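Local coordinates for protein dTDP-4-amino-4,6-dideoxyglucose formyltransferase (Shewanella sp. FDAARGOS_354, PDB 6V2T) that probably transfers a formyl group from a folate cofactor to the amino group of dTDP-4-amino-4,6-dideoxyglucose, a nucleotide-linked sugar probably destined for the lipopolysaccharide O-antigen, at residues P164-E167 / W168-S171; T228-D231 / H232-L236; K187-L190 / A191-V194; S30-K33 / P34-S37; D48-S52 / V53-Y57. One frame throughout, in Å; residues are numbered along the deposited sequence.

Interaction 1 of 5, residues P164-E167 / W168-S171. With NA (sodium ion), chain J; EDO (1,2-ethanediol), chain I.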
# COMPACT_ATOMS: atom_id res chain seq x y z
N PRO B 164 -6.07 -5.18 21.03
CA PRO B 164 -4.65 -5.39 20.81
C PRO B 164 -4.22 -4.64 19.55
O PRO B 164 -5.05 -4.38 18.68
CB PRO B 164 -4.55 -6.92 20.63
CG PRO B 164 -5.90 -7.31 20.06
CD PRO B 164 -6.89 -6.36 20.70
N ILE B 165 -2.96 -4.23 19.54
CA ILE B 165 -2.23 -3.74 18.34
C ILE B 165 -1.13 -4.75 18.00
O ILE B 165 -0.30 -5.03 18.88
CB ILE B 165 -1.64 -2.35 18.58
CG1 ILE B 165 -2.73 -1.36 18.97
CG2 ILE B 165 -0.88 -1.89 17.33
CD1 ILE B 165 -2.23 0.03 19.14
N PHE B 166 -1.08 -5.17 16.74
CA PHE B 166 -0.02 -6.08 16.24
C PHE B 166 1.04 -5.28 15.49
O PHE B 166 0.74 -4.15 15.00
CB PHE B 166 -0.68 -7.19 15.44
CG PHE B 166 -1.80 -7.89 16.17
CD1 PHE B 166 -1.54 -8.65 17.30
CD2 PHE B 166 -3.11 -7.80 15.74
CE1 PHE B 166 -2.56 -9.32 17.97
CE2 PHE B 166 -4.13 -8.45 16.42
CZ PHE B 166 -3.86 -9.20 17.53
N GLU B 167 2.26 -5.84 15.41
CA GLU B 167 3.44 -5.35 14.65
C GLU B 167 3.04 -4.99 13.21
O GLU B 167 3.62 -4.08 12.64
CB GLU B 167 4.49 -6.46 14.56
CG GLU B 167 5.68 -6.30 15.51
CD GLU B 167 5.68 -5.09 16.44
OE1 GLU B 167 6.11 -4.02 15.99
OE2 GLU B 167 5.30 -5.25 17.61
N TRP B 168 2.15 -5.80 12.63
CA TRP B 168 1.81 -5.74 11.18
C TRP B 168 0.54 -4.91 10.96
O TRP B 168 -0.02 -4.98 9.87
CB TRP B 168 1.61 -7.14 10.61
CG TRP B 168 0.56 -7.93 11.32
CD1 TRP B 168 -0.77 -8.02 11.05
CD2 TRP B 168 0.80 -8.81 12.43
NE1 TRP B 168 -1.39 -8.88 11.93
CE2 TRP B 168 -0.44 -9.37 12.79
CE3 TRP B 168 1.94 -9.15 13.16
CZ2 TRP B 168 -0.57 -10.26 13.86
CZ3 TRP B 168 1.80 -10.02 14.21
CH2 TRP B 168 0.57 -10.58 14.55
N ASP B 169 0.09 -4.15 11.95
CA ASP B 169 -1.14 -3.32 11.84
C ASP B 169 -0.78 -1.97 11.22
O ASP B 169 0.21 -1.31 11.71
CB ASP B 169 -1.79 -3.09 13.20
CG ASP B 169 -2.69 -4.20 13.68
OD1 ASP B 169 -3.17 -4.99 12.85
OD2 ASP B 169 -2.97 -4.22 14.89
N THR B 170 -1.61 -1.50 10.29
CA THR B 170 -1.74 -0.07 9.93
C THR B 170 -2.79 0.57 10.82
O THR B 170 -3.52 -0.13 11.56
CB THR B 170 -2.14 0.10 8.46
OG1 THR B 170 -3.42 -0.52 8.31
CG2 THR B 170 -1.13 -0.55 7.54
N SER B 171 -2.89 1.88 10.73
CA SER B 171 -4.03 2.64 11.28
C SER B 171 -5.35 1.98 10.88
O SER B 171 -6.23 1.86 11.75
CB SER B 171 -3.99 4.06 10.85
OG SER B 171 -5.17 4.70 11.22
NA NA J . -1.44 -4.95 8.16
C1 EDO I . 2.73 -3.16 18.00
O1 EDO I . 2.66 -1.83 17.49
C2 EDO I . 3.61 -3.15 19.19
O2 EDO I . 4.84 -2.47 18.90
O HOH W 1 -2.90 -6.65 8.35
O HOH W 2 -1.56 -3.70 6.06

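Interaction 2 of 5, residues T228-D231 / H232-L236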
# COMPACT_ATOMS: atom_id res chain seq x y z
N THR B 228 15.88 3.44 13.60
CA THR B 228 15.81 2.02 13.21
C THR B 228 14.76 1.92 12.09
O THR B 228 13.83 2.77 12.02
CB THR B 228 15.52 1.07 14.38
OG1 THR B 228 14.20 1.30 14.89
CG2 THR B 228 16.54 1.17 15.50
N LEU B 229 14.91 0.89 11.28
CA LEU B 229 13.93 0.50 10.25
C LEU B 229 12.60 0.23 10.96
O LEU B 229 11.59 0.74 10.47
CB LEU B 229 14.44 -0.72 9.50
CG LEU B 229 13.51 -1.24 8.42
CD1 LEU B 229 13.18 -0.14 7.42
CD2 LEU B 229 14.14 -2.42 7.72
N ARG B 230 12.62 -0.45 12.12
CA ARG B 230 11.40 -0.65 12.97
C ARG B 230 10.67 0.69 13.20
O ARG B 230 9.42 0.72 13.06
CB ARG B 230 11.72 -1.26 14.34
CG ARG B 230 10.50 -1.47 15.23
CD ARG B 230 10.86 -2.23 16.50
NE ARG B 230 11.17 -3.63 16.27
CZ ARG B 230 12.39 -4.16 16.17
NH1 ARG B 230 13.48 -3.40 16.23
NH2 ARG B 230 12.52 -5.47 16.01
N ASP B 231 11.37 1.71 13.64
CA ASP B 231 10.73 2.97 14.09
C ASP B 231 10.18 3.71 12.88
O ASP B 231 9.13 4.38 13.00
CB ASP B 231 11.68 3.84 14.89
CG ASP B 231 11.98 3.29 16.29
OD1 ASP B 231 11.33 2.29 16.72
OD2 ASP B 231 12.88 3.83 16.92
N HIS B 232 10.85 3.59 11.75
CA HIS B 232 10.42 4.24 10.49
C HIS B 232 9.20 3.48 9.97
O HIS B 232 8.23 4.15 9.55
CB HIS B 232 11.58 4.31 9.51
CG HIS B 232 12.59 5.33 9.90
ND1 HIS B 232 13.94 5.22 9.55
CD2 HIS B 232 12.46 6.49 10.59
CE1 HIS B 232 14.59 6.28 10.01
NE2 HIS B 232 13.70 7.08 10.65
N ILE B 233 9.23 2.16 10.01
CA ILE B 233 8.08 1.33 9.56
C ILE B 233 6.87 1.62 10.45
O ILE B 233 5.75 1.79 9.92
CB ILE B 233 8.45 -0.17 9.48
CG1 ILE B 233 9.36 -0.43 8.28
CG2 ILE B 233 7.19 -1.03 9.44
CD1 ILE B 233 9.86 -1.84 8.15
N ASP B 234 7.09 1.74 11.76
CA ASP B 234 6.02 2.01 12.75
C ASP B 234 5.36 3.35 12.45
O ASP B 234 4.12 3.42 12.43
CB ASP B 234 6.57 1.93 14.18
CG ASP B 234 6.72 0.52 14.69
OD1 ASP B 234 6.37 -0.42 13.94
OD2 ASP B 234 7.12 0.35 15.86
N LEU B 235 6.14 4.38 12.15
CA LEU B 235 5.61 5.72 11.78
C LEU B 235 4.76 5.61 10.50
O LEU B 235 3.62 6.19 10.48
CB LEU B 235 6.78 6.67 11.55
CG LEU B 235 6.44 8.04 10.96
CD1 LEU B 235 5.47 8.77 11.86
CD2 LEU B 235 7.72 8.87 10.75
N LEU B 236 5.30 4.98 9.45
CA LEU B 236 4.60 4.93 8.13
C LEU B 236 3.35 4.03 8.24
O LEU B 236 2.32 4.41 7.67
CB LEU B 236 5.56 4.44 7.04
CG LEU B 236 6.76 5.35 6.77
CD1 LEU B 236 7.67 4.73 5.73
CD2 LEU B 236 6.32 6.75 6.36
O HOH W 3 8.67 1.76 17.27

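Interaction 3 of 5, residues K187-L190 / A191-V194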
# COMPACT_ATOMS: atom_id res chain seq x y z
N LYS B 187 -23.83 -3.23 21.74
CA LYS B 187 -24.74 -4.41 21.82
C LYS B 187 -25.02 -4.71 23.29
O LYS B 187 -26.18 -4.76 23.69
CB LYS B 187 -24.09 -5.63 21.17
CG LYS B 187 -23.99 -5.60 19.65
CD LYS B 187 -23.15 -6.76 19.13
CE LYS B 187 -23.21 -6.95 17.63
NZ LYS B 187 -22.45 -8.16 17.26
N ASP B 188 -23.96 -4.83 24.08
CA ASP B 188 -24.00 -5.15 25.52
C ASP B 188 -24.54 -3.99 26.37
O ASP B 188 -25.10 -4.30 27.43
CB ASP B 188 -22.61 -5.59 26.00
CG ASP B 188 -22.18 -6.94 25.43
OD1 ASP B 188 -21.02 -7.35 25.68
OD2 ASP B 188 -23.00 -7.56 24.75
N HIS B 189 -24.41 -2.71 25.97
CA HIS B 189 -24.57 -1.58 26.93
C HIS B 189 -25.39 -0.40 26.42
O HIS B 189 -25.54 0.55 27.19
CB HIS B 189 -23.21 -1.08 27.40
CG HIS B 189 -22.46 -2.11 28.16
ND1 HIS B 189 -23.03 -2.78 29.22
CD2 HIS B 189 -21.21 -2.59 28.03
CE1 HIS B 189 -22.14 -3.63 29.72
NE2 HIS B 189 -21.01 -3.52 29.02
N LEU B 190 -25.97 -0.43 25.22
CA LEU B 190 -26.75 0.75 24.77
C LEU B 190 -27.91 0.97 25.76
O LEU B 190 -28.06 2.08 26.22
CB LEU B 190 -27.25 0.58 23.34
CG LEU B 190 -28.14 1.72 22.85
CD1 LEU B 190 -27.38 3.04 22.82
CD2 LEU B 190 -28.73 1.42 21.48
N ALA B 191 -28.71 -0.06 26.09
CA ALA B 191 -29.84 0.04 27.04
C ALA B 191 -29.31 0.56 28.39
O ALA B 191 -29.93 1.47 28.96
CB ALA B 191 -30.53 -1.30 27.22
N ASP B 192 -28.21 -0.03 28.85
CA ASP B 192 -27.54 0.30 30.13
C ASP B 192 -27.22 1.79 30.17
O ASP B 192 -27.49 2.41 31.21
CB ASP B 192 -26.26 -0.51 30.33
CG ASP B 192 -26.46 -1.97 30.68
OD1 ASP B 192 -27.55 -2.31 31.15
OD2 ASP B 192 -25.50 -2.74 30.48
N LEU B 193 -26.69 2.35 29.08
CA LEU B 193 -26.33 3.78 28.95
C LEU B 193 -27.57 4.63 29.09
O LEU B 193 -27.60 5.63 29.87
CB LEU B 193 -25.73 4.07 27.57
CG LEU B 193 -24.33 3.52 27.34
CD1 LEU B 193 -23.84 3.91 25.94
CD2 LEU B 193 -23.39 4.01 28.44
N VAL B 194 -28.58 4.28 28.31
CA VAL B 194 -29.86 5.02 28.31
C VAL B 194 -30.46 5.04 29.72
O VAL B 194 -30.92 6.12 30.09
CB VAL B 194 -30.85 4.42 27.28
CG1 VAL B 194 -32.20 5.09 27.40
CG2 VAL B 194 -30.32 4.50 25.86
O HOH W 4 -28.27 -2.88 24.85
O HOH W 5 -27.43 -2.91 27.85

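Interaction 4 of 5, residues S30-K33 / P34-S37. With 0FX (dTDP-4-amino-4,6-dideoxyglucose), chain G.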
# COMPACT_ATOMS: atom_id res chain seq x y z
N SER B 30 -23.96 12.39 15.63
CA SER B 30 -22.99 11.47 15.01
C SER B 30 -22.59 11.94 13.61
O SER B 30 -23.47 12.36 12.83
CB SER B 30 -23.55 10.11 14.94
OG SER B 30 -22.59 9.23 14.39
N ASP B 31 -21.31 11.79 13.29
CA ASP B 31 -20.74 12.12 11.96
C ASP B 31 -20.12 10.86 11.34
O ASP B 31 -19.27 11.03 10.45
CB ASP B 31 -19.76 13.28 12.10
CG ASP B 31 -20.50 14.56 12.42
OD1 ASP B 31 -21.38 14.97 11.60
OD2 ASP B 31 -20.25 15.12 13.49
N ASN B 32 -20.55 9.67 11.78
CA ASN B 32 -20.03 8.34 11.37
C ASN B 32 -21.20 7.46 10.91
O ASN B 32 -22.04 7.04 11.76
CB ASN B 32 -19.23 7.69 12.50
CG ASN B 32 -18.45 6.46 12.07
OD1 ASN B 32 -18.94 5.34 12.17
ND2 ASN B 32 -17.23 6.67 11.60
N LYS B 33 -21.28 7.20 9.61
CA LYS B 33 -22.42 6.43 9.03
C LYS B 33 -22.39 5.02 9.60
O LYS B 33 -23.43 4.52 10.02
CB LYS B 33 -22.40 6.45 7.50
CG LYS B 33 -23.70 6.01 6.85
CD LYS B 33 -23.53 5.23 5.57
CE LYS B 33 -24.51 4.09 5.45
NZ LYS B 33 -24.05 3.07 4.48
N PRO B 34 -21.23 4.31 9.64
CA PRO B 34 -21.20 2.96 10.22
C PRO B 34 -21.84 2.87 11.62
O PRO B 34 -22.69 2.03 11.79
CB PRO B 34 -19.70 2.61 10.21
CG PRO B 34 -19.15 3.40 9.04
CD PRO B 34 -19.93 4.70 9.08
N LEU B 35 -21.46 3.74 12.56
CA LEU B 35 -22.05 3.82 13.93
C LEU B 35 -23.56 4.12 13.89
O LEU B 35 -24.30 3.39 14.53
CB LEU B 35 -21.35 4.91 14.76
CG LEU B 35 -20.18 4.43 15.62
CD1 LEU B 35 -19.83 5.50 16.66
CD2 LEU B 35 -20.48 3.10 16.30
N VAL B 36 -23.99 5.21 13.25
CA VAL B 36 -25.41 5.62 13.18
C VAL B 36 -26.24 4.43 12.69
O VAL B 36 -27.18 4.00 13.40
CB VAL B 36 -25.61 6.83 12.25
CG1 VAL B 36 -27.10 7.09 11.99
CG2 VAL B 36 -24.97 8.08 12.81
N SER B 37 -25.91 3.94 11.50
CA SER B 37 -26.61 2.81 10.86
C SER B 37 -26.65 1.63 11.85
O SER B 37 -27.74 1.08 12.06
CB SER B 37 -25.97 2.46 9.55
OG SER B 37 -26.52 1.26 9.04
O4P 0FX G . -13.48 8.22 13.71
P2 0FX G . -14.35 9.12 12.82
O3P 0FX G . -15.81 8.84 12.97
O1G 0FX G . -14.06 10.54 13.43
C1G 0FX G . -15.17 11.33 13.85
C2G 0FX G . -14.89 12.72 13.31
O2G 0FX G . -14.79 12.78 11.87
C3G 0FX G . -13.56 13.16 13.91
O3G 0FX G . -13.35 14.52 13.49
C4G 0FX G . -13.55 13.00 15.44
N4A 0FX G . -12.18 13.18 15.93
C5G 0FX G . -14.04 11.65 15.96
C6G 0FX G . -14.21 11.68 17.49
O5G 0FX G . -15.26 11.33 15.29
OPP 0FX G . -14.26 9.11 11.13
P 0FX G . -12.98 9.82 10.57
O1P 0FX G . -12.78 11.24 10.85
O2P 0FX G . -13.07 9.73 9.07
O5 0FX G . -11.65 9.02 10.83
C5 0FX G . -11.62 7.62 10.79
C4 0FX G . -10.16 7.20 10.59
O4 0FX G . -9.68 7.56 9.29
C3 0FX G . -9.16 7.91 11.52
O3 0FX G . -9.13 7.33 12.82
C2 0FX G . -7.81 7.86 10.76
C1 0FX G . -8.32 7.86 9.30
N11 0FX G . -8.13 9.18 8.71
C61 0FX G . -9.13 10.08 8.60
C51 0FX G . -8.87 11.31 8.01
C5A 0FX G . -9.98 12.35 7.89
C21 0FX G . -6.90 9.44 8.24
O21 0FX G . -5.93 8.51 8.37
N31 0FX G . -6.60 10.64 7.67
C41 0FX G . -7.58 11.58 7.54
O41 0FX G . -7.25 12.79 7.01

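Interaction 5 of 5, residues D48-S52 / V53-Y57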
# COMPACT_ATOMS: atom_id res chain seq x y z
N ASP B 48 -37.97 -4.09 22.54
CA ASP B 48 -38.69 -4.62 23.73
C ASP B 48 -38.19 -3.91 25.00
O ASP B 48 -38.82 -4.11 26.06
CB ASP B 48 -38.53 -6.14 23.84
CG ASP B 48 -37.09 -6.62 23.99
OD1 ASP B 48 -36.20 -6.01 23.37
OD2 ASP B 48 -36.87 -7.62 24.72
N LYS B 49 -37.08 -3.17 24.92
CA LYS B 49 -36.47 -2.44 26.06
C LYS B 49 -36.83 -0.96 25.95
O LYS B 49 -36.65 -0.26 26.95
CB LYS B 49 -34.95 -2.55 26.06
CG LYS B 49 -34.37 -3.95 25.89
CD LYS B 49 -33.91 -4.58 27.17
CE LYS B 49 -32.98 -5.75 26.96
NZ LYS B 49 -31.84 -5.69 27.90
N PHE B 50 -37.30 -0.51 24.79
CA PHE B 50 -37.34 0.93 24.40
C PHE B 50 -38.75 1.35 24.04
O PHE B 50 -38.91 2.37 23.34
CB PHE B 50 -36.37 1.22 23.25
CG PHE B 50 -34.90 1.08 23.59
CD1 PHE B 50 -34.01 0.49 22.70
CD2 PHE B 50 -34.40 1.53 24.81
CE1 PHE B 50 -32.66 0.35 23.02
CE2 PHE B 50 -33.05 1.39 25.11
CZ PHE B 50 -32.18 0.80 24.23
N GLN B 51 -39.74 0.62 24.56
CA GLN B 51 -41.18 0.97 24.48
C GLN B 51 -41.35 2.47 24.73
O GLN B 51 -42.05 3.12 23.93
CB GLN B 51 -41.99 0.16 25.51
CG GLN B 51 -43.22 -0.53 24.94
CD GLN B 51 -42.88 -1.66 23.99
OE1 GLN B 51 -43.69 -2.03 23.14
NE2 GLN B 51 -41.68 -2.20 24.11
N SER B 52 -40.69 3.02 25.76
CA SER B 52 -40.92 4.42 26.23
C SER B 52 -39.71 5.32 25.95
O SER B 52 -39.65 6.43 26.54
CB SER B 52 -41.27 4.45 27.69
OG SER B 52 -42.21 3.44 28.02
N VAL B 53 -38.80 4.91 25.05
CA VAL B 53 -37.64 5.77 24.64
C VAL B 53 -37.74 6.05 23.14
O VAL B 53 -37.80 5.06 22.39
CB VAL B 53 -36.30 5.10 24.96
CG1 VAL B 53 -35.13 6.03 24.69
CG2 VAL B 53 -36.25 4.56 26.38
N THR B 54 -37.75 7.31 22.70
CA THR B 54 -37.55 7.62 21.25
C THR B 54 -36.18 8.29 21.00
O THR B 54 -35.81 9.28 21.71
CB THR B 54 -38.72 8.40 20.64
OG1 THR B 54 -38.73 9.74 21.12
CG2 THR B 54 -40.04 7.75 20.97
N PHE B 55 -35.49 7.74 19.99
CA PHE B 55 -34.16 8.17 19.50
C PHE B 55 -34.32 9.07 18.27
O PHE B 55 -34.96 8.65 17.29
CB PHE B 55 -33.36 6.93 19.14
CG PHE B 55 -33.06 6.07 20.32
CD1 PHE B 55 -31.94 6.31 21.10
CD2 PHE B 55 -33.89 5.01 20.66
CE1 PHE B 55 -31.66 5.49 22.17
CE2 PHE B 55 -33.61 4.21 21.76
CZ PHE B 55 -32.49 4.45 22.51
N ASP B 56 -33.78 10.28 18.36
CA ASP B 56 -33.60 11.24 17.24
C ASP B 56 -32.12 11.24 16.84
O ASP B 56 -31.29 11.06 17.73
CB ASP B 56 -34.03 12.64 17.62
CG ASP B 56 -35.52 12.74 17.83
OD1 ASP B 56 -36.20 11.80 17.47
OD2 ASP B 56 -35.96 13.76 18.36
N TYR B 57 -31.82 11.39 15.56
CA TYR B 57 -30.44 11.32 15.02
C TYR B 57 -30.14 12.64 14.31
O TYR B 57 -30.98 13.11 13.54
CB TYR B 57 -30.27 10.11 14.11
CG TYR B 57 -30.57 8.79 14.77
CD1 TYR B 57 -31.88 8.37 14.97
CD2 TYR B 57 -29.55 7.99 15.26
CE1 TYR B 57 -32.16 7.15 15.58
CE2 TYR B 57 -29.82 6.77 15.85
CZ TYR B 57 -31.13 6.35 16.02
OH TYR B 57 -31.37 5.15 16.62

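Interaction 1 of 5, residues P164-E167 / W168-S171
Trp168, Phe166 and Asp169 carry this contact, wrapped round a type I beta turn that runs from Phe166 to Asp169. The indole lies alongside the phenyl group, with planes only 4° apart but offset so that little of one ring lies over the other. What sits over the indole face is instead the methylene: Phe166 CB is 3.5 Å from the centroid of the Trp168 six-membered ring, a CH-pi contact. Trp168 reaches this place because its CG stands between backbone N and carbonyl carbon (chi1 57°), which folds the ring back over the turn.

Asp169 closes the turn twice. Its N donates to Phe166 O at 3.1 Å, and its OD2 takes the Phe166 N-H at 2.8 Å along an almost straight line, from above the carboxylate plane. The same OD2 forms a salt bridge with Arg177, which probably keeps the carboxylate charged. Trp168 O binds the sodium ion at 2.2 Å, together with two waters, Asn173 and Ala263.

The loop joins strand 157-163 to helix 171-194; Ile165 packs on helix 130-137, Asp169 on Val174 of helix 171-194, and Trp168 against Arg251 of the second subunit.

Interaction 2 of 5, residues T228-D231 / H232-L236
This is a local contact within one helix, the opening turns of helix 229-238 at the subunit interface, in the C-terminal dimerization domain of N-formyltransferases. The motif is a helix N-cap: Thr228 precedes the first turn, and its OG1 accepts from Asp231 N at 3.1 Å. Thr228 also belongs to strand 226-228, which pairs antiparallel with a strand of the second subunit, so the cap sits where an intersubunit sheet turns into helix.

Regular i to i+4 bonds follow. His232 N donates to Thr228 O, and Ile233 N to Leu229 O at 2.8 Å. Leu229 and Ile233 also touch through their side chains: the branch point Leu229 CG lies 3.7 Å from the terminal methyl Ile233 CD1. Leu229 has CG anti to its N (chi1 179°), whereas Ile233 CG1 is anti to its own carbonyl carbon, and the two side chains, four residues apart, cross at a slant.

The His232 ring holds Thr228 O over one face, while its ND1 is hydrogen-bonded to ND1 of His232 in the second subunit and its NE2 to His225. Arg230 runs beside Asp234 without pairing with it: the guanidinium forms a salt bridge with Asp224 of the second subunit, and the Asp234 carboxylate is held by Arg237 and Lys138. Between the two acids a single water donates to both, at 2.8 Å from Asp231 OD1 and 2.5 Å from Asp234 OD2.

Interaction 3 of 5, residues K187-L190 / A191-V194
A histidine-carboxylate hydrogen bond spans a kink near the C-terminal end of helix 171-194, linking His189 to Asp192 one turn later. His189 ND1 donates to Asp192 OD2 at 2.8 Å, and the oxygen lies exactly in the imidazole plane. The carboxylate receives it on its anti lone pair, with its own plane turned 36° from the ring. Both residues have CG anti to the carbonyl carbon (chi1 -64° for His189, -74° for Asp192), which brings ring and acid together beside the same turn. Asp192 OD1 is taken by Asn197, and the His189 ring stacks on Phe159 of strand 157-163.

At the kink the N of Ala191 and of Asp192 lack the usual helical acceptor, and water fills in. One water donates to Lys187 O and accepts from Ala191 N; another does the same between Asp188 O and Asp192 N. Direct helical bonding resumes with Leu193 N to His189 O at 2.9 Å. Leu190 and Val194 face neighbouring parts of the fold, helix 33-45 and strands 24-30 and 53-60 respectively. Val194 CG2 packs against the backbone Leu190 O at 3.3 Å, while Val194 N donates to that same oxygen at 3.1 Å.

Interaction 4 of 5, residues S30-K33 / P34-S37
Lys33 O takes the N-H of Ser37 at 2.9 Å, and one step earlier Asn32 O accepts from Val36 N at 3.1 Å. Asn32 uses its side chain as well. Its OD1 accepts the Leu35 N-H at 3.0 Å, the bond lying in the plane of the amide carbonyl, and the same oxygen is bordered by the proline ring, with Pro34 CD at 3.3 Å. The other arm of the amide faces the substrate: Asn32 ND2 donates to O3P, a phosphate oxygen of the bound dTDP-4-amino-4,6-dideoxyglucose, at 2.9 Å in a bent bond (131°). With CG anti to the backbone N (chi1 -169°), the amide turns its oxygen to the helix and its nitrogen to the ligand.

Asn32 is thus the N-cap of helix 33-45, at the point where strand 24-30 of the parallel part of the sheet passes into the following helix. The ligand phosphate lies near this helix N-terminus, whose dipole may help to steady its charge; His99, Lys101 and Tyr175 are among the other groups bonded to the ligand. Val36 CG2 presses tightly on Ser30, 3.3 Å from Ser30 CB. Ser30 OG is bonded to Ala98 O on the neighbouring strand and accepts a weak bond from Asn32 N at 3.3 Å.

Interaction 5 of 5, residues D48-S52 / V53-Y57
Phe50 and Phe55 both carry CG anti to the carbonyl carbon (chi1 -67° and -64°), and those two torsions help bring the rings together from the loop and from the strand. They meet as a T-shaped pair. The edge of Phe55, led by CE2 and CZ, points at one face of Phe50, with the ring planes at 78° and the centroids 5.0 Å apart. Contact falls off-centre on that face: Phe55 CE2 is nearest Phe50 CG, at 3.8 Å, while Phe55 CZ comes 4.0 Å from Phe50 CZ. Lys49 CB lies over the opposite face, so the Phe50 ring is held between a methylene and an aromatic edge.

Val53 fills in beside the pair, its CG2 3.9 Å from Phe50 CD2. A type I beta turn from Phe50 to Val53, closed by Val53 N donating to Phe50 O at 3.1 Å, leads into the strand, and Phe50, Val53 and Phe55 meet on one side of it.

This loop follows helix 33-45 and leads into strand 53-60, which lies between 24-30 and 75-77 in the parallel part of the sheet. Backbone bonds from Thr54 and Asp56 tie it to strand 24-30; Phe55 also packs on Val43 of helix 33-45, and Phe50 rests on Ala191 of helix 171-194.

Along the chain the order is interaction 4, 5, 1, 3, 2. Interactions 4 and 5 mark the start of helix 33-45 and the start of strand 53-60 that follows it, and touch through Val36 and Tyr57. Interaction 3, its centre about 12 Å from that of interaction 5, packs the end of helix 171-194 on the same strand and its turn. Interaction 1 leads into the start of that helix, about 29 Å from interaction 3 between centres. The centres of interactions 1 and 2 are about 13 Å apart; Glu167 there nears Asp234, and both contacts reach the second subunit. Helix 171-194 thus runs from the loop near the second subunit to the sheet.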